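Local coordinates for protein arginase 1, mitochondrial (Arabidopsis thaliana, PDB 6VSU) that hydrolyses L-arginine to urea and L-ornithine, and agmatine to urea and putrescine, in plant mitochondria, using two manganese ions per subunit of a homohexamer, at residues S19-L22 and I23-R26; K227-P230 and M231-L235; R297-V300 and D301-A305. All coordinates share one frame; numbering follows the deposited sequence.

Contact 1 (S19-L22 and I23-R26); sequences SLTL and IRER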
ATOM      1  N   SER E  19      18.012  33.685  -7.948  1.00 26.03           N
ATOM      2  CA  SER E  19      17.958  32.496  -7.071  1.00 25.24           C
ATOM      3  C   SER E  19      18.918  32.669  -5.890  1.00 24.66           C
ATOM      4  O   SER E  19      18.528  32.303  -4.749  1.00 23.87           O
ATOM      5  CB  SER E  19      18.273  31.247  -7.831  1.00 25.44           C
ATOM      6  OG  SER E  19      17.325  31.023  -8.880  1.00 25.94           O
ATOM      7  N   LEU E  20      20.139  33.117  -6.154  1.00 24.39           N
ATOM      8  CA  LEU E  20      21.153  33.286  -5.099  1.00 24.85           C
ATOM      9  C   LEU E  20      20.740  34.463  -4.216  1.00 24.66           C
ATOM     10  O   LEU E  20      20.872  34.366  -3.010  1.00 23.85           O
ATOM     11  CB  LEU E  20      22.541  33.496  -5.699  1.00 26.42           C
ATOM     12  CG  LEU E  20      23.128  32.238  -6.328  1.00 28.02           C
ATOM     13  CD1 LEU E  20      24.440  32.593  -7.025  1.00 30.43           C
ATOM     14  CD2 LEU E  20      23.345  31.108  -5.313  1.00 27.87           C
ATOM     15  N   THR E  21      20.198  35.518  -4.790  1.00 25.73           N
ATOM     16  CA  THR E  21      19.736  36.688  -4.004  1.00 26.94           C
ATOM     17  C   THR E  21      18.688  36.203  -3.005  1.00 26.92           C
ATOM     18  O   THR E  21      18.759  36.583  -1.867  1.00 28.38           O
ATOM     19  CB  THR E  21      19.229  37.806  -4.918  1.00 27.74           C
ATOM     20  OG1 THR E  21      20.390  38.252  -5.612  1.00 29.26           O
ATOM     21  CG2 THR E  21      18.631  38.953  -4.159  1.00 28.88           C
ATOM     22  N   LEU E  22      17.790  35.326  -3.407  1.00 27.50           N
ATOM     23  CA  LEU E  22      16.686  34.875  -2.539  1.00 28.53           C
ATOM     24  C   LEU E  22      17.253  34.063  -1.352  1.00 27.93           C
ATOM     25  O   LEU E  22      16.753  34.260  -0.200  1.00 28.22           O
ATOM     26  CB  LEU E  22      15.729  34.034  -3.382  1.00 29.06           C
ATOM     27  CG  LEU E  22      14.523  33.447  -2.652  1.00 30.26           C
ATOM     28  CD1 LEU E  22      13.815  34.491  -1.799  1.00 30.79           C
ATOM     29  CD2 LEU E  22      13.503  32.912  -3.651  1.00 32.48           C
ATOM     30  N   ILE E  23      18.212  33.163  -1.606  1.00 26.27           N
ATOM     31  CA  ILE E  23      18.887  32.397  -0.521  1.00 26.15           C
ATOM     32  C   ILE E  23      19.625  33.413   0.354  1.00 25.46           C
ATOM     33  O   ILE E  23      19.592  33.286   1.577  1.00 23.24           O
ATOM     34  CB  ILE E  23      19.858  31.357  -1.094  1.00 27.81           C
ATOM     35  CG1 ILE E  23      19.162  30.366  -2.035  1.00 30.15           C
ATOM     36  CG2 ILE E  23      20.613  30.639   0.009  1.00 28.09           C
ATOM     37  CD1 ILE E  23      18.148  29.502  -1.344  1.00 32.24           C
ATOM     38  N   ARG E  24      20.307  34.383  -0.249  1.00 26.09           N
ATOM     39  CA  ARG E  24      21.099  35.322   0.583  1.00 27.95           C
ATOM     40  C   ARG E  24      20.184  36.073   1.553  1.00 27.01           C
ATOM     41  O   ARG E  24      20.532  36.153   2.719  1.00 27.01           O
ATOM     42  CB  ARG E  24      21.893  36.298  -0.288  1.00 31.09           C
ATOM     43  CG  ARG E  24      22.524  37.437   0.496  1.00 34.80           C
ATOM     44  CD  ARG E  24      23.520  38.286  -0.267  1.00 41.65           C
ATOM     45  NE  ARG E  24      23.560  38.019  -1.691  1.00 46.48           N
ATOM     46  CZ  ARG E  24      22.818  38.622  -2.603  1.00 47.82           C
ATOM     47  NH1 ARG E  24      21.958  39.558  -2.251  1.00 46.79           N
ATOM     48  NH2 ARG E  24      22.943  38.275  -3.867  1.00 49.18           N
ATOM     49  N   GLU E  25      19.015  36.508   1.096  1.00 26.83           N
ATOM     50  CA  GLU E  25      18.120  37.325   1.954  1.00 27.48           C
ATOM     51  C   GLU E  25      17.527  36.442   3.059  1.00 26.66           C
ATOM     52  O   GLU E  25      17.341  36.928   4.138  1.00 26.54           O
ATOM     53  CB  GLU E  25      17.035  37.997   1.126  1.00 29.09           C
ATOM     54  CG  GLU E  25      17.547  38.915   0.050  1.00 30.54           C
ATOM     55  CD  GLU E  25      18.164  40.227   0.530  1.00 33.29           C
ATOM     56  OE1 GLU E  25      18.235  40.523   1.758  1.00 32.44           O
ATOM     57  OE2 GLU E  25      18.619  40.928  -0.351  1.00 37.27           O
ATOM     58  N   ARG E  26      17.172  35.196   2.740  1.00 26.78           N
ATOM     59  CA  ARG E  26      16.619  34.269   3.764  1.00 27.06           C
ATOM     60  C   ARG E  26      17.691  33.976   4.823  1.00 26.04           C
ATOM     61  O   ARG E  26      17.370  34.048   6.011  1.00 26.50           O
ATOM     62  CB  ARG E  26      16.064  33.000   3.107  1.00 29.25           C
ATOM     63  CG  ARG E  26      14.943  33.254   2.109  1.00 31.42           C
ATOM     64  CD  ARG E  26      14.043  32.063   1.842  1.00 34.07           C
ATOM     65  NE  ARG E  26      14.737  30.913   1.287  1.00 34.23           N
ATOM     66  CZ  ARG E  26      14.485  30.369   0.106  1.00 35.29           C
ATOM     67  NH1 ARG E  26      13.531  30.852  -0.664  1.00 36.81           N
ATOM     68  NH2 ARG E  26      15.184  29.330  -0.301  1.00 36.77           N
TER
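One turn of the long N-terminal helix 7-37 brings T21 against R24 and L22 against R26. The R24 chain leaves with CG anti to its backbone N (chi1 170°) and then bends at chi3, which folds the guanidinium back over the preceding turn. NH2 of R24 ends 3.1 Å from OG1 of T21 in a weak hydrogen bond, while CA of T21 lies over one face of the group. OG1 of T21 is also bonded to the D17 carbonyl, a turn earlier. Backbone bonds of the alpha-helical i to i+4 kind run alongside, such as R24 N to L20 O at 2.8 Å. On another side of the helix R26 passes its own chain over the L22 carbonyl: CG of R26 is 3.1 Å from O of L22, and that oxygen lies over one face of the guanidinium. NH1 of R26 then packs on the isobutyl group, 3.4 Å from CG of L22. NE and NH2 of R26 are fixed by the carbonyls of V96 and D98, tying the helix to strand 93-98. L20 leans on helix 111-126, whereas S19 and L22 pack against L22 and S19 of a second subunit.

Contact 2 (K227-P230 and M231-L235); sequences KDRP and MLENL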
ATOM      1  N   LYS E 227      33.539  -7.008  13.566  1.00 35.68           N
ATOM      2  CA  LYS E 227      34.921  -6.714  14.033  1.00 37.76           C
ATOM      3  C   LYS E 227      35.080  -5.187  14.242  1.00 34.23           C
ATOM      4  O   LYS E 227      35.661  -4.752  15.253  1.00 33.60           O
ATOM      5  CB  LYS E 227      35.872  -7.335  13.008  1.00 42.00           C
ATOM      6  CG  LYS E 227      37.331  -7.420  13.423  1.00 50.92           C
ATOM      7  CD  LYS E 227      38.297  -6.459  12.701  1.00 57.26           C
ATOM      8  CE  LYS E 227      38.612  -6.799  11.247  1.00 60.60           C
ATOM      9  NZ  LYS E 227      38.382  -5.620  10.343  1.00 59.43           N
ATOM     10  N   ASP E 228      34.562  -4.398  13.301  1.00 30.12           N
ATOM     11  CA  ASP E 228      34.847  -2.967  13.149  1.00 27.68           C
ATOM     12  C   ASP E 228      33.975  -2.131  14.103  1.00 26.95           C
ATOM     13  O   ASP E 228      34.367  -0.966  14.353  1.00 26.33           O
ATOM     14  CB  ASP E 228      34.646  -2.513  11.712  1.00 25.91           C
ATOM     15  CG  ASP E 228      35.585  -3.103  10.690  1.00 26.37           C
ATOM     16  OD1 ASP E 228      36.640  -3.565  11.076  1.00 29.16           O
ATOM     17  OD2 ASP E 228      35.218  -3.149   9.513  1.00 25.63           O
ATOM     18  N   ARG E 229      32.882  -2.674  14.637  1.00 26.13           N
ATOM     19  CA  ARG E 229      31.841  -1.896  15.383  1.00 25.64           C
ATOM     20  C   ARG E 229      32.480  -1.064  16.495  1.00 26.00           C
ATOM     21  O   ARG E 229      32.284   0.145  16.554  1.00 24.89           O
ATOM     22  CB  ARG E 229      30.723  -2.795  15.948  1.00 25.90           C
ATOM     23  CG  ARG E 229      29.689  -2.024  16.766  1.00 26.03           C
ATOM     24  CD  ARG E 229      28.780  -2.883  17.617  1.00 26.87           C
ATOM     25  NE  ARG E 229      27.709  -3.503  16.829  1.00 27.14           N
ATOM     26  CZ  ARG E 229      26.543  -2.921  16.468  1.00 27.28           C
ATOM     27  NH1 ARG E 229      26.264  -1.648  16.743  1.00 26.58           N
ATOM     28  NH2 ARG E 229      25.632  -3.622  15.818  1.00 28.12           N
ATOM     29  N   PRO E 230      33.298  -1.649  17.393  1.00 28.07           N
ATOM     30  CA  PRO E 230      33.877  -0.879  18.497  1.00 29.24           C
ATOM     31  C   PRO E 230      34.657   0.351  18.001  1.00 29.63           C
ATOM     32  O   PRO E 230      34.578   1.374  18.572  1.00 29.93           O
ATOM     33  CB  PRO E 230      34.829  -1.861  19.191  1.00 30.65           C
ATOM     34  CG  PRO E 230      34.347  -3.249  18.768  1.00 30.85           C
ATOM     35  CD  PRO E 230      33.714  -3.066  17.405  1.00 29.61           C
ATOM     36  N   MET E 231      35.446   0.187  16.955  1.00 30.75           N
ATOM     37  CA  MET E 231      36.230   1.276  16.341  1.00 31.53           C
ATOM     38  C   MET E 231      35.277   2.335  15.762  1.00 27.73           C
ATOM     39  O   MET E 231      35.454   3.561  16.008  1.00 25.42           O
ATOM     40  CB  MET E 231      37.105   0.634  15.271  1.00 36.88           C
ATOM     41  CG  MET E 231      38.004   1.566  14.526  1.00 43.07           C
ATOM     42  SD  MET E 231      37.307   2.247  12.972  1.00 52.73           S
ATOM     43  CE  MET E 231      38.654   3.422  12.741  1.00 59.22           C
ATOM     44  N   LEU E 232      34.255   1.902  15.017  1.00 25.95           N
ATOM     45  CA  LEU E 232      33.292   2.800  14.338  1.00 24.01           C
ATOM     46  C   LEU E 232      32.419   3.550  15.355  1.00 22.91           C
ATOM     47  O   LEU E 232      31.975   4.658  15.014  1.00 21.44           O
ATOM     48  CB  LEU E 232      32.438   1.969  13.389  1.00 23.94           C
ATOM     49  CG  LEU E 232      33.191   1.365  12.202  1.00 24.67           C
ATOM     50  CD1 LEU E 232      32.266   0.469  11.402  1.00 24.35           C
ATOM     51  CD2 LEU E 232      33.818   2.436  11.316  1.00 24.35           C
ATOM     52  N   GLU E 233      32.180   2.978  16.530  1.00 23.75           N
ATOM     53  CA  GLU E 233      31.393   3.624  17.630  1.00 24.38           C
ATOM     54  C   GLU E 233      32.301   4.413  18.562  1.00 25.04           C
ATOM     55  O   GLU E 233      31.843   4.776  19.609  1.00 25.40           O
ATOM     56  CB  GLU E 233      30.599   2.604  18.450  1.00 24.64           C
ATOM     57  CG  GLU E 233      29.420   2.047  17.616  1.00 24.38           C
ATOM     58  CD  GLU E 233      28.514   1.050  18.310  1.00 24.45           C
ATOM     59  OE1 GLU E 233      28.806   0.677  19.487  1.00 25.84           O
ATOM     60  OE2 GLU E 233      27.520   0.676  17.677  1.00 24.04           O
ATOM     61  N   ASN E 234      33.523   4.681  18.156  1.00 26.02           N
ATOM     62  CA  ASN E 234      34.467   5.529  18.915  1.00 28.06           C
ATOM     63  C   ASN E 234      35.365   6.307  17.960  1.00 26.48           C
ATOM     64  O   ASN E 234      36.549   6.414  18.236  1.00 26.20           O
ATOM     65  CB  ASN E 234      35.283   4.641  19.838  1.00 32.64           C
ATOM     66  CG  ASN E 234      35.052   5.014  21.278  1.00 37.84           C
ATOM     67  OD1 ASN E 234      35.661   6.012  21.750  1.00 42.48           O
ATOM     68  ND2 ASN E 234      34.167   4.255  21.937  1.00 37.46           N
ATOM     69  N   LEU E 235      34.811   6.828  16.864  1.00 24.82           N
ATOM     70  CA  LEU E 235      35.590   7.622  15.864  1.00 24.91           C
ATOM     71  C   LEU E 235      36.050   8.964  16.451  1.00 25.65           C
ATOM     72  O   LEU E 235      35.302   9.574  17.227  1.00 25.39           O
ATOM     73  CB  LEU E 235      34.758   7.823  14.604  1.00 23.75           C
ATOM     74  CG  LEU E 235      34.576   6.537  13.815  1.00 24.36           C
ATOM     75  CD1 LEU E 235      33.595   6.708  12.691  1.00 23.87           C
ATOM     76  CD2 LEU E 235      35.912   6.050  13.277  1.00 25.87           C
TER
HETATM   77  O   HOH W   1      36.800  -2.440  15.839  1.00 36.06           O
HETATM   78  O   HOH W   2      33.898   2.088  20.834  1.00 39.14           O
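R229 and E233 meet one helical turn apart, NH1 of R229 lying 2.8 Å from OE2 of E233 in a salt bridge. The carboxylate oxygen sits at the edge of the guanidinium, almost in its plane, but the two flat groups are turned 70° to each other, so NH1 reaches OE2 on its syn side from 32° outside the carboxylate plane. The aliphatic part of R229 joins in, with CG 3.6 Å from CD of E233. In the backbone, E233 N bonds to R229 O at 2.8 Å; E233 is where the chain leaves helix 225-232. P230, lacking an N-H, kinks this short helix, and water 1 links the K227 carbonyl to M231 N. D228 and L232 meet through carbon atoms instead: CD1 of L232 packs 3.8 Å from CB of D228 and both side chains touch Y220 of strand 218-221. OD1 of D228 is held by NZ of K227, at 2.8 Å, and OD2 by T224. From outside the segment, D273 makes a second salt bridge to the same NH1 of R229 and N276 donates to OE2 of E233. The R229 charge is thus shared between two carboxylates, which probably favours the ionised form of both acids.

Contact 3 (R297-V300 and D301-A305); sequences RDTV and DGMTA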
ATOM      1  N   ARG E 297       9.407   5.908  -2.941  1.00 22.31           N
ATOM      2  CA  ARG E 297       9.662   4.505  -2.552  1.00 22.92           C
ATOM      3  C   ARG E 297       9.340   4.306  -1.072  1.00 21.13           C
ATOM      4  O   ARG E 297       9.518   3.191  -0.593  1.00 21.23           O
ATOM      5  CB  ARG E 297      11.112   4.115  -2.874  1.00 25.23           C
ATOM      6  CG  ARG E 297      11.428   3.969  -4.362  1.00 29.32           C
ATOM      7  CD  ARG E 297      10.628   2.915  -5.106  1.00 34.81           C
ATOM      8  NE  ARG E 297      11.390   1.893  -5.853  1.00 41.05           N
ATOM      9  CZ  ARG E 297      12.444   1.199  -5.348  1.00 43.88           C
ATOM     10  NH1 ARG E 297      12.892   1.442  -4.116  1.00 43.14           N
ATOM     11  NH2 ARG E 297      13.043   0.258  -6.071  1.00 43.91           N
ATOM     12  N   ASP E 298       8.846   5.335  -0.389  1.00 20.30           N
ATOM     13  CA  ASP E 298       8.544   5.270   1.063  1.00 19.58           C
ATOM     14  C   ASP E 298       7.205   4.519   1.307  1.00 19.58           C
ATOM     15  O   ASP E 298       6.443   4.325   0.384  1.00 18.88           O
ATOM     16  CB  ASP E 298       8.445   6.661   1.667  1.00 19.20           C
ATOM     17  CG  ASP E 298       8.882   6.722   3.134  1.00 19.35           C
ATOM     18  OD1 ASP E 298       9.195   5.638   3.724  1.00 19.25           O
ATOM     19  OD2 ASP E 298       8.878   7.867   3.696  1.00 19.45           O
ATOM     20  N   THR E 299       6.961   4.147   2.544  1.00 18.99           N
ATOM     21  CA  THR E 299       5.688   3.575   3.009  1.00 20.47           C
ATOM     22  C   THR E 299       4.626   4.661   2.918  1.00 22.15           C
ATOM     23  O   THR E 299       4.948   5.877   2.852  1.00 21.99           O
ATOM     24  CB  THR E 299       5.828   3.066   4.443  1.00 19.90           C
ATOM     25  OG1 THR E 299       5.906   4.230   5.269  1.00 19.37           O
ATOM     26  CG2 THR E 299       7.065   2.202   4.604  1.00 19.60           C
ATOM     27  N   VAL E 300       3.376   4.240   2.934  1.00 24.13           N
ATOM     28  CA  VAL E 300       2.218   5.164   2.851  1.00 26.20           C
ATOM     29  C   VAL E 300       2.233   6.113   4.046  1.00 26.39           C
ATOM     30  O   VAL E 300       1.709   7.158   3.906  1.00 28.85           O
ATOM     31  CB  VAL E 300       0.885   4.406   2.715  1.00 27.66           C
ATOM     32  CG1 VAL E 300       0.858   3.536   1.482  1.00 28.22           C
ATOM     33  CG2 VAL E 300       0.564   3.593   3.944  1.00 28.03           C
ATOM     34  N   ASP E 301       2.882   5.766   5.152  1.00 26.62           N
ATOM     35  CA  ASP E 301       2.888   6.661   6.342  1.00 26.07           C
ATOM     36  C   ASP E 301       4.174   7.497   6.450  1.00 23.96           C
ATOM     37  O   ASP E 301       4.365   8.127   7.445  1.00 23.40           O
ATOM     38  CB  ASP E 301       2.479   5.919   7.610  1.00 27.38           C
ATOM     39  CG  ASP E 301       1.134   5.227   7.504  1.00 30.12           C
ATOM     40  OD1 ASP E 301       0.156   5.896   7.308  1.00 32.46           O
ATOM     41  OD2 ASP E 301       1.111   4.025   7.606  1.00 32.84           O
ATOM     42  N   GLY E 302       5.055   7.414   5.477  1.00 22.55           N
ATOM     43  CA  GLY E 302       6.265   8.257   5.465  1.00 21.49           C
ATOM     44  C   GLY E 302       7.307   7.802   6.485  1.00 20.31           C
ATOM     45  O   GLY E 302       7.934   8.612   7.106  1.00 19.41           O
ATOM     46  N   MET E 303       7.484   6.517   6.689  1.00 20.26           N
ATOM     47  CA  MET E 303       8.429   6.033   7.722  1.00 19.88           C
ATOM     48  C   MET E 303       9.843   6.521   7.339  1.00 18.64           C
ATOM     49  O   MET E 303      10.544   6.984   8.232  1.00 18.46           O
ATOM     50  CB  MET E 303       8.396   4.503   7.832  1.00 20.16           C
ATOM     51  CG  MET E 303       9.366   3.964   8.866  1.00 20.44           C
ATOM     52  SD  MET E 303       9.235   2.171   9.186  1.00 22.71           S
ATOM     53  CE  MET E 303      10.128   1.585   7.747  1.00 21.05           C
ATOM     54  N   THR E 304      10.234   6.501   6.059  1.00 17.74           N
ATOM     55  CA  THR E 304      11.602   6.955   5.653  1.00 17.71           C
ATOM     56  C   THR E 304      11.741   8.456   5.816  1.00 17.20           C
ATOM     57  O   THR E 304      12.837   8.913   6.181  1.00 17.03           O
ATOM     58  CB  THR E 304      12.066   6.407   4.291  1.00 17.35           C
ATOM     59  OG1 THR E 304      11.698   5.029   4.181  1.00 17.60           O
ATOM     60  CG2 THR E 304      13.556   6.515   4.142  1.00 16.56           C
ATOM     61  N   ALA E 305      10.649   9.207   5.709  1.00 18.56           N
ATOM     62  CA  ALA E 305      10.655  10.674   5.968  1.00 18.18           C
ATOM     63  C   ALA E 305      11.019  10.876   7.441  1.00 18.51           C
ATOM     64  O   ALA E 305      11.796  11.768   7.717  1.00 18.17           O
ATOM     65  CB  ALA E 305       9.334  11.331   5.610  1.00 18.58           C
TER
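D298 reaches from the loop after strand 285-291 to T304 and A305 in the first turn of helix 303-319. Its CB points toward the helix and leads to CG of D298, 3.4 Å from CB of T304. At the tip the two oxygens divide the work. OD1 of D298 takes T304 N on its syn lone pair at 2.7 Å, and accepts the T304 OG1 hydroxyl at 2.6 Å from above the carboxylate plane, 57° out of it. OD2 of D298 receives A305 N at 3.0 Å, on the syn side but tilted from the carboxylate plane. Next in the chain, T299 begins a type I beta turn closed by G302 N to T299 O, 3.0 Å. OG1 of T299 stands between the backbone N and the carbonyl carbon (chi1 72°) and takes M303 N at 3.1 Å in a nearly straight bond (170°). Two side chains from the loop thereby hold three successive N-H groups at the helix start, where G302, with positive phi, is the N-cap residue. The T304 hydroxyl, donating to D298, accepts from G260 N and so joins the turn to another loop. With three bonds from the helix start on its carboxylate, at the positive end of the helix dipole, D298 is probably stabilised as an anion.

In the fold
All three are local contacts within the arginase fold, and none touches another. Contacts 1 and 2 lie on opposite sides of the chain's centre, their centres 41 Å apart: the first on the N-terminal helix beside strand 93-98, the second on a short helix beside strand 218-221, the two outermost strands of this chain's sheet. Contact 3 is 31 Å from contact 1 and 30 Å from contact 2, centre to centre, and is the nearest of the three to the manganese site. Its T304 side chain is about 9 Å from that of D251, a manganese ligand, and about 12 Å from a bound manganese ion. Each contact also meets neighbouring subunits of the hexamer, V300 of contact 3 packing on V300 of another subunit.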